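Local atomic coordinates of toll-receptor-related 2 (Hydra vulgaris, PDB entry 4W8H), a protein that probably relays innate immune signals across the membrane through its cytoplasmic TIR domain, the part of this Toll-related receptor contained in the chain. Residues Ile90-Cys95 against Leu107-Lys112; Ala12-Glu17 against Ser66-Lys71; Asn8-Pro13 against Asn73-Thr78. All blocks are in the same frame, centred on the assembly; numbering follows the deposited sequence.

Interaction 1: residues Ile90-Cys95 against Leu107-Lys112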
loop_
_atom_site.group_PDB
_atom_site.type_symbol
_atom_site.label_atom_id
_atom_site.label_comp_id
_atom_site.label_asym_id
_atom_site.label_seq_id
_atom_site.Cartn_x
_atom_site.Cartn_y
_atom_site.Cartn_z
ATOM N N ILE A 90 1.366 -2.555 -5.714
ATOM C CA ILE A 90 2.309 -1.838 -6.552
ATOM C C ILE A 90 3.584 -2.649 -6.638
ATOM O O ILE A 90 4.173 -3.003 -5.600
ATOM C CB ILE A 90 2.658 -0.464 -5.975
ATOM C CG1 ILE A 90 1.417 0.440 -6.004
ATOM C CG2 ILE A 90 3.814 0.176 -6.798
ATOM C CD1 ILE A 90 1.608 1.745 -5.268
ATOM N N LEU A 91 4.049 -2.957 -7.855
ATOM C CA LEU A 91 5.380 -3.550 -8.002
ATOM C C LEU A 91 6.368 -2.419 -8.091
ATOM O O LEU A 91 6.520 -1.793 -9.149
ATOM C CB LEU A 91 5.483 -4.490 -9.201
ATOM C CG LEU A 91 6.791 -5.290 -9.288
ATOM C CD1 LEU A 91 6.911 -6.348 -8.225
ATOM C CD2 LEU A 91 6.945 -5.909 -10.667
ATOM N N TYR A 92 7.005 -2.122 -6.966
ATOM C CA TYR A 92 7.917 -0.983 -6.865
ATOM C C TYR A 92 9.315 -1.393 -7.323
ATOM O O TYR A 92 9.976 -0.643 -8.029
ATOM C CB TYR A 92 7.894 -0.405 -5.434
ATOM C CG TYR A 92 9.006 0.572 -5.168
ATOM C CD1 TYR A 92 9.236 1.663 -5.996
ATOM C CD2 TYR A 92 9.885 0.350 -4.111
ATOM C CE1 TYR A 92 10.330 2.517 -5.751
ATOM C CE2 TYR A 92 10.957 1.197 -3.862
ATOM C CZ TYR A 92 11.198 2.242 -4.710
ATOM O OH TYR A 92 12.277 3.032 -4.442
ATOM N N ARG A 93 9.785 -2.523 -6.832
ATOM C CA ARG A 93 11.061 -3.103 -7.257
ATOM C C ARG A 93 10.842 -4.556 -7.641
ATOM O O ARG A 93 10.079 -5.223 -6.972
ATOM C CB ARG A 93 12.093 -2.998 -6.145
ATOM C CG ARG A 93 12.547 -1.581 -5.841
ATOM C CD ARG A 93 13.068 -1.473 -4.374
ATOM N NE ARG A 93 14.131 -2.410 -4.132
ATOM C CZ ARG A 93 14.438 -2.978 -2.974
ATOM N NH1 ARG A 93 13.722 -2.750 -1.859
ATOM N NH2 ARG A 93 15.479 -3.808 -2.965
ATOM N N PRO A 94 11.536 -5.057 -8.686
ATOM C CA PRO A 94 11.346 -6.457 -9.088
ATOM C C PRO A 94 11.668 -7.413 -7.948
ATOM O O PRO A 94 12.584 -7.195 -7.156
ATOM C CB PRO A 94 12.352 -6.646 -10.232
ATOM C CG PRO A 94 12.548 -5.249 -10.780
ATOM C CD PRO A 94 12.535 -4.375 -9.534
ATOM N N CYS A 95 10.875 -8.468 -7.840
ATOM C CA CYS A 95 11.008 -9.403 -6.731
ATOM C C CYS A 95 10.243 -10.673 -7.056
ATOM O O CYS A 95 9.425 -10.714 -7.969
ATOM C CB CYS A 95 10.510 -8.798 -5.420
ATOM S SG CYS A 95 8.823 -8.235 -5.439
ATOM N N LEU A 107 -0.169 -2.663 -10.211
ATOM C CA LEU A 107 0.373 -1.489 -10.885
ATOM C C LEU A 107 1.891 -1.642 -10.947
ATOM O O LEU A 107 2.552 -1.692 -9.909
ATOM C CB LEU A 107 0.008 -0.200 -10.142
ATOM C CG LEU A 107 -1.472 0.018 -9.976
ATOM C CD1 LEU A 107 -1.713 1.242 -9.127
ATOM C CD2 LEU A 107 -2.203 0.112 -11.296
ATOM N N ASP A 108 2.439 -1.656 -12.156
ATOM C CA ASP A 108 3.828 -2.024 -12.332
ATOM C C ASP A 108 4.683 -0.769 -12.491
ATOM O O ASP A 108 4.845 -0.267 -13.605
ATOM C CB ASP A 108 3.992 -2.916 -13.563
ATOM C CG ASP A 108 5.389 -3.522 -13.664
ATOM O OD1 ASP A 108 6.296 -3.103 -12.904
ATOM O OD2 ASP A 108 5.584 -4.424 -14.515
ATOM N N TRP A 109 5.267 -0.283 -11.409
ATOM C CA TRP A 109 6.141 0.904 -11.467
ATOM C C TRP A 109 7.412 0.581 -12.224
ATOM O O TRP A 109 8.031 1.470 -12.829
ATOM C CB TRP A 109 6.471 1.366 -10.043
ATOM C CG TRP A 109 7.486 2.470 -9.975
ATOM C CD1 TRP A 109 8.782 2.351 -9.687
ATOM C CD2 TRP A 109 7.239 3.865 -10.178
ATOM N NE1 TRP A 109 9.401 3.575 -9.721
ATOM C CE2 TRP A 109 8.461 4.518 -10.012
ATOM C CE3 TRP A 109 6.110 4.611 -10.490
ATOM C CZ2 TRP A 109 8.589 5.890 -10.141
ATOM C CZ3 TRP A 109 6.227 5.962 -10.627
ATOM C CH2 TRP A 109 7.464 6.599 -10.453
ATOM N N CYS A 110 7.822 -0.665 -12.248
ATOM C CA CYS A 110 9.061 -1.050 -12.892
ATOM C C CYS A 110 8.980 -1.002 -14.401
ATOM O O CYS A 110 10.030 -0.943 -15.074
ATOM C CB CYS A 110 9.422 -2.465 -12.470
ATOM S SG CYS A 110 9.681 -2.680 -10.739
ATOM N N ASP A 111 7.789 -1.047 -14.983
ATOM C CA ASP A 111 7.615 -1.014 -16.437
ATOM C C ASP A 111 7.697 0.442 -16.892
ATOM O O ASP A 111 6.709 1.181 -16.893
ATOM C CB ASP A 111 6.248 -1.607 -16.760
ATOM C CG ASP A 111 6.044 -1.894 -18.243
ATOM O OD1 ASP A 111 6.760 -1.295 -19.067
ATOM O OD2 ASP A 111 5.133 -2.689 -18.555
ATOM N N LYS A 112 8.898 0.850 -17.298
ATOM C CA LYS A 112 9.158 2.272 -17.499
ATOM C C LYS A 112 8.292 2.874 -18.609
ATOM O O LYS A 112 7.848 4.008 -18.491
ATOM C CB LYS A 112 10.639 2.533 -17.784
ATOM C CG LYS A 112 11.556 2.202 -16.616
ATOM C CD LYS A 112 12.989 2.549 -16.928
ATOM C CE LYS A 112 13.976 1.833 -16.042
ATOM N NZ LYS A 112 13.805 2.101 -14.624
#

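Interaction 2: residues Ala12-Glu17 against Ser66-Lys71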
loop_
_atom_site.group_PDB
_atom_site.type_symbol
_atom_site.label_atom_id
_atom_site.label_comp_id
_atom_site.label_asym_id
_atom_site.label_seq_id
_atom_site.Cartn_x
_atom_site.Cartn_y
_atom_site.Cartn_z
ATOM N N ALA A 12 7.968 -1.711 3.382
ATOM C CA ALA A 12 9.161 -1.986 4.169
ATOM C C ALA A 12 9.967 -0.713 4.409
ATOM O O ALA A 12 10.075 0.143 3.533
ATOM C CB ALA A 12 10.030 -3.007 3.460
ATOM N N PRO A 13 10.620 -0.608 5.572
ATOM C CA PRO A 13 11.402 0.593 5.867
ATOM C C PRO A 13 12.482 0.868 4.829
ATOM O O PRO A 13 12.803 2.033 4.562
ATOM C CB PRO A 13 12.039 0.269 7.212
ATOM C CG PRO A 13 11.111 -0.678 7.854
ATOM C CD PRO A 13 10.491 -1.485 6.751
ATOM N N GLU A 14 13.002 -0.168 4.193
ATOM C CA GLU A 14 14.067 0.029 3.206
ATOM C C GLU A 14 13.592 0.854 2.000
ATOM O O GLU A 14 14.387 1.451 1.299
ATOM C CB GLU A 14 14.567 -1.334 2.735
ATOM C CG GLU A 14 15.396 -2.122 3.735
ATOM C CD GLU A 14 14.587 -2.934 4.721
ATOM O OE1 GLU A 14 13.351 -2.920 4.699
ATOM O OE2 GLU A 14 15.233 -3.613 5.543
ATOM N N ASP A 15 12.279 0.863 1.743
ATOM C CA ASP A 15 11.677 1.601 0.628
ATOM C C ASP A 15 11.070 2.929 1.065
ATOM O O ASP A 15 10.332 3.541 0.316
ATOM C CB ASP A 15 10.595 0.712 0.001
ATOM C CG ASP A 15 11.155 -0.569 -0.562
ATOM O OD1 ASP A 15 12.240 -0.558 -1.179
ATOM O OD2 ASP A 15 10.499 -1.610 -0.377
ATOM N N ARG A 16 11.389 3.389 2.263
ATOM C CA ARG A 16 10.798 4.598 2.816
ATOM C C ARG A 16 11.000 5.831 1.977
ATOM O O ARG A 16 10.116 6.690 1.952
ATOM C CB ARG A 16 11.306 4.844 4.231
ATOM C CG ARG A 16 10.487 5.849 5.037
ATOM C CD ARG A 16 10.777 5.730 6.516
ATOM N NE ARG A 16 12.139 6.129 6.811
ATOM C CZ ARG A 16 12.679 6.118 8.025
ATOM N NH1 ARG A 16 11.984 5.709 9.078
ATOM N NH2 ARG A 16 13.925 6.504 8.169
ATOM N N GLU A 17 12.184 5.976 1.378
ATOM C CA GLU A 17 12.447 7.204 0.621
ATOM C C GLU A 17 11.386 7.441 -0.461
ATOM O O GLU A 17 10.760 8.515 -0.510
ATOM C CB GLU A 17 13.865 7.216 0.025
ATOM C CG GLU A 17 14.287 8.547 -0.607
ATOM C CD GLU A 17 15.730 8.517 -1.215
ATOM O OE1 GLU A 17 16.325 7.423 -1.291
ATOM O OE2 GLU A 17 16.269 9.577 -1.599
ATOM N N SER A 66 8.354 -5.289 -3.079
ATOM C CA SER A 66 9.800 -5.219 -3.319
ATOM C C SER A 66 10.428 -6.426 -2.611
ATOM O O SER A 66 9.762 -7.078 -1.792
ATOM C CB SER A 66 10.379 -3.963 -2.691
ATOM O OG SER A 66 10.479 -4.095 -1.279
ATOM N N PRO A 67 11.715 -6.678 -2.838
ATOM C CA PRO A 67 12.331 -7.784 -2.107
ATOM C C PRO A 67 12.277 -7.596 -0.612
ATOM O O PRO A 67 12.117 -8.563 0.146
ATOM C CB PRO A 67 13.780 -7.782 -2.617
ATOM C CG PRO A 67 13.707 -7.135 -3.989
ATOM C CD PRO A 67 12.608 -6.114 -3.879
ATOM N N ASP A 68 12.395 -6.346 -0.157
ATOM C CA ASP A 68 12.382 -6.092 1.286
ATOM C C ASP A 68 10.987 -6.195 1.903
ATOM O O ASP A 68 10.829 -6.603 3.059
ATOM C CB ASP A 68 13.010 -4.751 1.576
ATOM C CG ASP A 68 14.490 -4.753 1.239
ATOM O OD1 ASP A 68 15.224 -5.595 1.818
ATOM O OD2 ASP A 68 14.916 -3.937 0.390
ATOM N N PHE A 69 9.954 -5.877 1.126
ATOM C CA PHE A 69 8.576 -6.071 1.592
ATOM C C PHE A 69 8.357 -7.517 2.037
ATOM O O PHE A 69 7.768 -7.767 3.078
ATOM C CB PHE A 69 7.595 -5.757 0.478
ATOM C CG PHE A 69 6.176 -5.861 0.902
ATOM C CD1 PHE A 69 5.500 -7.063 0.816
ATOM C CD2 PHE A 69 5.509 -4.765 1.379
ATOM C CE1 PHE A 69 4.194 -7.175 1.243
ATOM C CE2 PHE A 69 4.179 -4.878 1.820
ATOM C CZ PHE A 69 3.543 -6.089 1.764
ATOM N N PHE A 70 8.806 -8.462 1.210
ATOM C CA PHE A 70 8.534 -9.891 1.422
ATOM C C PHE A 70 9.464 -10.545 2.423
ATOM O O PHE A 70 9.360 -11.759 2.668
ATOM C CB PHE A 70 8.492 -10.621 0.070
ATOM C CG PHE A 70 7.311 -10.218 -0.762
ATOM C CD1 PHE A 70 6.008 -10.473 -0.321
ATOM C CD2 PHE A 70 7.488 -9.560 -1.956
ATOM C CE1 PHE A 70 4.899 -10.045 -1.057
ATOM C CE2 PHE A 70 6.412 -9.163 -2.695
ATOM C CZ PHE A 70 5.095 -9.400 -2.240
ATOM N N LYS A 71 10.350 -9.763 3.026
ATOM C CA LYS A 71 11.170 -10.223 4.152
ATOM C C LYS A 71 10.754 -9.535 5.459
ATOM O O LYS A 71 11.369 -9.754 6.502
ATOM C CB LYS A 71 12.641 -9.904 3.887
ATOM C CG LYS A 71 13.257 -10.655 2.737
ATOM C CD LYS A 71 14.652 -10.124 2.452
ATOM C CE LYS A 71 15.236 -10.755 1.233
ATOM N NZ LYS A 71 16.585 -10.198 0.988
#

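Interaction 3: residues Asn8-Pro13 against Asn73-Thr78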
loop_
_atom_site.group_PDB
_atom_site.type_symbol
_atom_site.label_atom_id
_atom_site.label_comp_id
_atom_site.label_asym_id
_atom_site.label_seq_id
_atom_site.Cartn_x
_atom_site.Cartn_y
_atom_site.Cartn_z
ATOM N N ASN A 8 -4.350 3.099 3.225
ATOM C CA ASN A 8 -3.270 2.822 4.114
ATOM C C ASN A 8 -2.071 2.336 3.286
ATOM O O ASN A 8 -2.248 1.697 2.274
ATOM C CB ASN A 8 -3.758 1.703 5.034
ATOM C CG ASN A 8 -2.703 1.080 5.792
ATOM O OD1 ASN A 8 -1.853 1.765 6.341
ATOM N ND2 ASN A 8 -2.718 -0.253 5.860
ATOM N N ILE A 9 -0.863 2.673 3.712
ATOM C CA ILE A 9 0.315 2.284 2.923
ATOM C C ILE A 9 1.092 1.281 3.703
ATOM O O ILE A 9 1.591 1.567 4.784
ATOM C CB ILE A 9 1.239 3.471 2.653
ATOM C CG1 ILE A 9 0.446 4.721 2.247
ATOM C CG2 ILE A 9 2.326 3.071 1.600
ATOM C CD1 ILE A 9 -0.223 4.635 0.949
ATOM N N CYS A 10 1.218 0.113 3.131
ATOM C CA CYS A 10 1.990 -0.962 3.736
ATOM C C CYS A 10 3.306 -1.158 2.951
ATOM O O CYS A 10 3.268 -1.418 1.742
ATOM C CB CYS A 10 1.179 -2.256 3.699
ATOM S SG CYS A 10 2.041 -3.629 4.428
ATOM N N TYR A 11 4.447 -0.989 3.613
ATOM C CA TYR A 11 5.750 -0.914 2.929
ATOM C C TYR A 11 6.855 -1.254 3.912
ATOM O O TYR A 11 6.695 -1.098 5.122
ATOM C CB TYR A 11 5.975 0.494 2.345
ATOM C CG TYR A 11 6.239 1.552 3.391
ATOM C CD1 TYR A 11 5.194 2.066 4.174
ATOM C CD2 TYR A 11 7.518 1.987 3.670
ATOM C CE1 TYR A 11 5.435 2.966 5.162
ATOM C CE2 TYR A 11 7.772 2.920 4.632
ATOM C CZ TYR A 11 6.714 3.397 5.417
ATOM O OH TYR A 11 6.970 4.309 6.428
ATOM N N ALA A 12 7.968 -1.711 3.382
ATOM C CA ALA A 12 9.161 -1.986 4.169
ATOM C C ALA A 12 9.967 -0.713 4.409
ATOM O O ALA A 12 10.075 0.143 3.533
ATOM C CB ALA A 12 10.030 -3.007 3.460
ATOM N N PRO A 13 10.620 -0.608 5.572
ATOM C CA PRO A 13 11.402 0.593 5.867
ATOM C C PRO A 13 12.482 0.868 4.829
ATOM O O PRO A 13 12.803 2.033 4.562
ATOM C CB PRO A 13 12.039 0.269 7.212
ATOM C CG PRO A 13 11.111 -0.678 7.854
ATOM C CD PRO A 13 10.491 -1.485 6.751
ATOM N N ASN A 73 8.291 -8.705 8.611
ATOM C CA ASN A 73 7.233 -9.367 9.401
ATOM C C ASN A 73 5.953 -8.546 9.490
ATOM O O ASN A 73 4.841 -9.092 9.309
ATOM C CB ASN A 73 7.754 -9.701 10.800
ATOM C CG ASN A 73 8.702 -10.899 10.814
ATOM O OD1 ASN A 73 8.713 -11.719 9.887
ATOM N ND2 ASN A 73 9.498 -11.007 11.884
ATOM N N ILE A 74 6.088 -7.249 9.765
ATOM C CA ILE A 74 4.902 -6.407 9.830
ATOM C C ILE A 74 4.213 -6.366 8.474
ATOM O O ILE A 74 2.999 -6.442 8.405
ATOM C CB ILE A 74 5.238 -5.003 10.373
ATOM C CG1 ILE A 74 5.468 -5.095 11.881
ATOM C CG2 ILE A 74 4.113 -4.016 10.057
ATOM C CD1 ILE A 74 5.944 -3.799 12.490
ATOM N N CYS A 75 4.985 -6.231 7.396
ATOM C CA CYS A 75 4.393 -6.273 6.072
ATOM C C CYS A 75 3.607 -7.555 5.823
ATOM O O CYS A 75 2.496 -7.511 5.288
ATOM C CB CYS A 75 5.456 -6.075 4.985
ATOM S SG CYS A 75 6.183 -4.451 4.973
ATOM N N ASP A 76 4.201 -8.699 6.161
ATOM C CA ASP A 76 3.476 -9.943 5.912
ATOM C C ASP A 76 2.160 -10.015 6.699
ATOM O O ASP A 76 1.137 -10.423 6.156
ATOM C CB ASP A 76 4.320 -11.151 6.250
ATOM C CG ASP A 76 3.552 -12.458 5.999
ATOM O OD1 ASP A 76 3.052 -12.673 4.863
ATOM O OD2 ASP A 76 3.380 -13.244 6.941
ATOM N N LYS A 77 2.189 -9.646 7.972
ATOM C CA LYS A 77 0.989 -9.723 8.806
ATOM C C LYS A 77 -0.076 -8.787 8.258
ATOM O O LYS A 77 -1.256 -9.118 8.208
ATOM C CB LYS A 77 1.354 -9.339 10.233
ATOM C CG LYS A 77 2.114 -10.407 11.039
ATOM C CD LYS A 77 2.691 -9.804 12.325
ATOM C CE LYS A 77 3.267 -10.855 13.251
ATOM N NZ LYS A 77 2.356 -11.110 14.393
ATOM N N THR A 78 0.355 -7.607 7.826
ATOM C CA THR A 78 -0.573 -6.651 7.270
ATOM C C THR A 78 -1.193 -7.171 5.992
ATOM O O THR A 78 -2.399 -7.059 5.779
ATOM C CB THR A 78 0.126 -5.318 6.969
ATOM O OG1 THR A 78 0.742 -4.824 8.168
ATOM C CG2 THR A 78 -0.825 -4.324 6.415
#

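Interaction 1: residues Ile90-Cys95 against Leu107-Lys112
W109 leans against the backbone of L91 and the side chain of Y92. Its CB starts 3.3 Å from L91 O. Chi1 of 173° sets CG anti to the backbone N, and the indole lies beside the phenol of Y92, pointing the same way. CD1 meets two atoms of Y92: the carbonyl O, 3.6 Å away at the edge of the indole, and ring atom CD1, at 3.8 Å. NE1 lies a little farther from that same Y92 CD1. The Y92 ring and the five-membered ring are oblique, with planes 41° apart. Farther out the indole meets W18, F118 and R115, the last by a cation-pi contact, so a large flat residue can join the sheet edge to two helices.

The backbone beneath is parallel. L91 bonds in both directions, from its N to L107 O at 2.8 Å and from W109 N to its O at 3.0 Å. I90 and L107 project from one face of the sheet onto F118, whereas L91 and D108 lie side by side on the other, with L91 CD2 3.6 Å from D108 OD1. That carboxylate oxygen also takes weak bonds from C110 N and D111 N, suiting aspartate to the head of a type I turn. The turn brings C110 SG to Y92 O at 3.4 Å and to P94 CD at 3.5 Å, where a small, polarisable thiol can sit beside both.

This is the last strand pairing of a parallel, flavodoxin-like TIR sheet, with 107-108 at one edge.

Interaction 2: residues Ala12-Glu17 against Ser66-Lys71
S66 OG is gripped from two sides: it donates to D15 OD2 at 2.6 Å and accepts from F69 N at 3.0 Å, a fairly straight bond of 159°. Its chi1 of 75° places OG between the backbone N and the carbonyl carbon, near enough to the following turn to take the F69 amide. The hydroxyl suits this spot because it can give and receive at once. D15 OD2 uses its syn lone pair, and OD1 of the same buried carboxylate forms a salt bridge with R93, which also pairs with D68 OD2. An alanine at D15 would probably leave S66 OG without its acceptor and R93 with one carboxylate fewer to hold it.

E14 and D68 cross at about a right angle, and their carboxylates stack nearly flat, the planes 13° apart. E14 touches along its length: CB lies 3.5 Å from D68 OD2, and OE1 comes to D68 CB. With E14 OE2 and D68 OD1 4.2 Å apart, the two negative charges would be expected to repel, a cost that R93 probably offsets on the D68 side. A12 packs beside them, its CB 3.7 Å from both D68 C and F69 N, a short side chain that lets the two backbones come close.

S66 and F69 form an ST motif opening the turn after strand 58-65. The bond from S66 to D15 ties this turn to the loop between strand 5-10 and helix 16-29, both at the C-terminal edge of a flavodoxin-like parallel sheet.

Interaction 3: residues Asn8-Pro13 against Asn73-Thr78
C10 and T78 meet because both turn a group anti to the backbone N: SG of C10 (chi1 -180°) and CG2 of T78, whose OG1 stands at chi1 -56°. SG thus reaches out from strand 5-10 to lie 3.6 Å from T78 CG2 and equally near T78 CB, and it also lies 3.9 Å from C75 CA in the helix backbone. A short cysteine side chain suits a place where strand and helix come this close.

The threonine hydroxyl is turned back into its own helix. OG1 donates to I74 O at 2.8 Å from above the carbonyl plane, and T78 N reaches the same oxygen from the opposite face. I74 O is therefore held twice, and the buried hydroxyl has its donor satisfied within the helix while the methyl is offered to C10.

One helical turn earlier, C75 sends SG toward the backbone of Y11 and A12. It is 3.4 Å from both Y11 O and Y11 C, lying across the carbonyl bond rather than beyond its oxygen, and is 3.6 Å from A12 N. A12 has only a CB to present, which lets the backbone approach. The side chain of Y11 sets off away from the helix, and its OH bonds to N37. F69 touches both cysteines, and I51 of helix 47-56 packs on T78.

C10 SG and C75 SG are 4.3 Å apart, too far for a disulfide. The contact thus rests on van der Waals packing of thiols, a methyl and backbone, which accords with the reducing cytosol where TIR domains work.

Overall arrangement
Interactions 2 and 3 share A12 and P13, and their centres are 8 Å apart; F69 joins them, its O lying 3.4 Å from C75 CB and its CE2 3.6 Å from C10 O. Interactions 1 and 2, with centres 13 Å apart, are tied by charge: R93 NH1 reaches D15 OD1 at 2.7 Å and D68 OD2 at 2.8 Å. Interactions 1 and 3 do not touch, their nearest atoms being about 6 Å apart, but both build on the same parallel sheet, interaction 1 at strands 87-91 and 107-108, interaction 3 at strand 5-10. Together they join a strand pair, two loops at the strand ends and a helix packed on the sheet of the TIR domain.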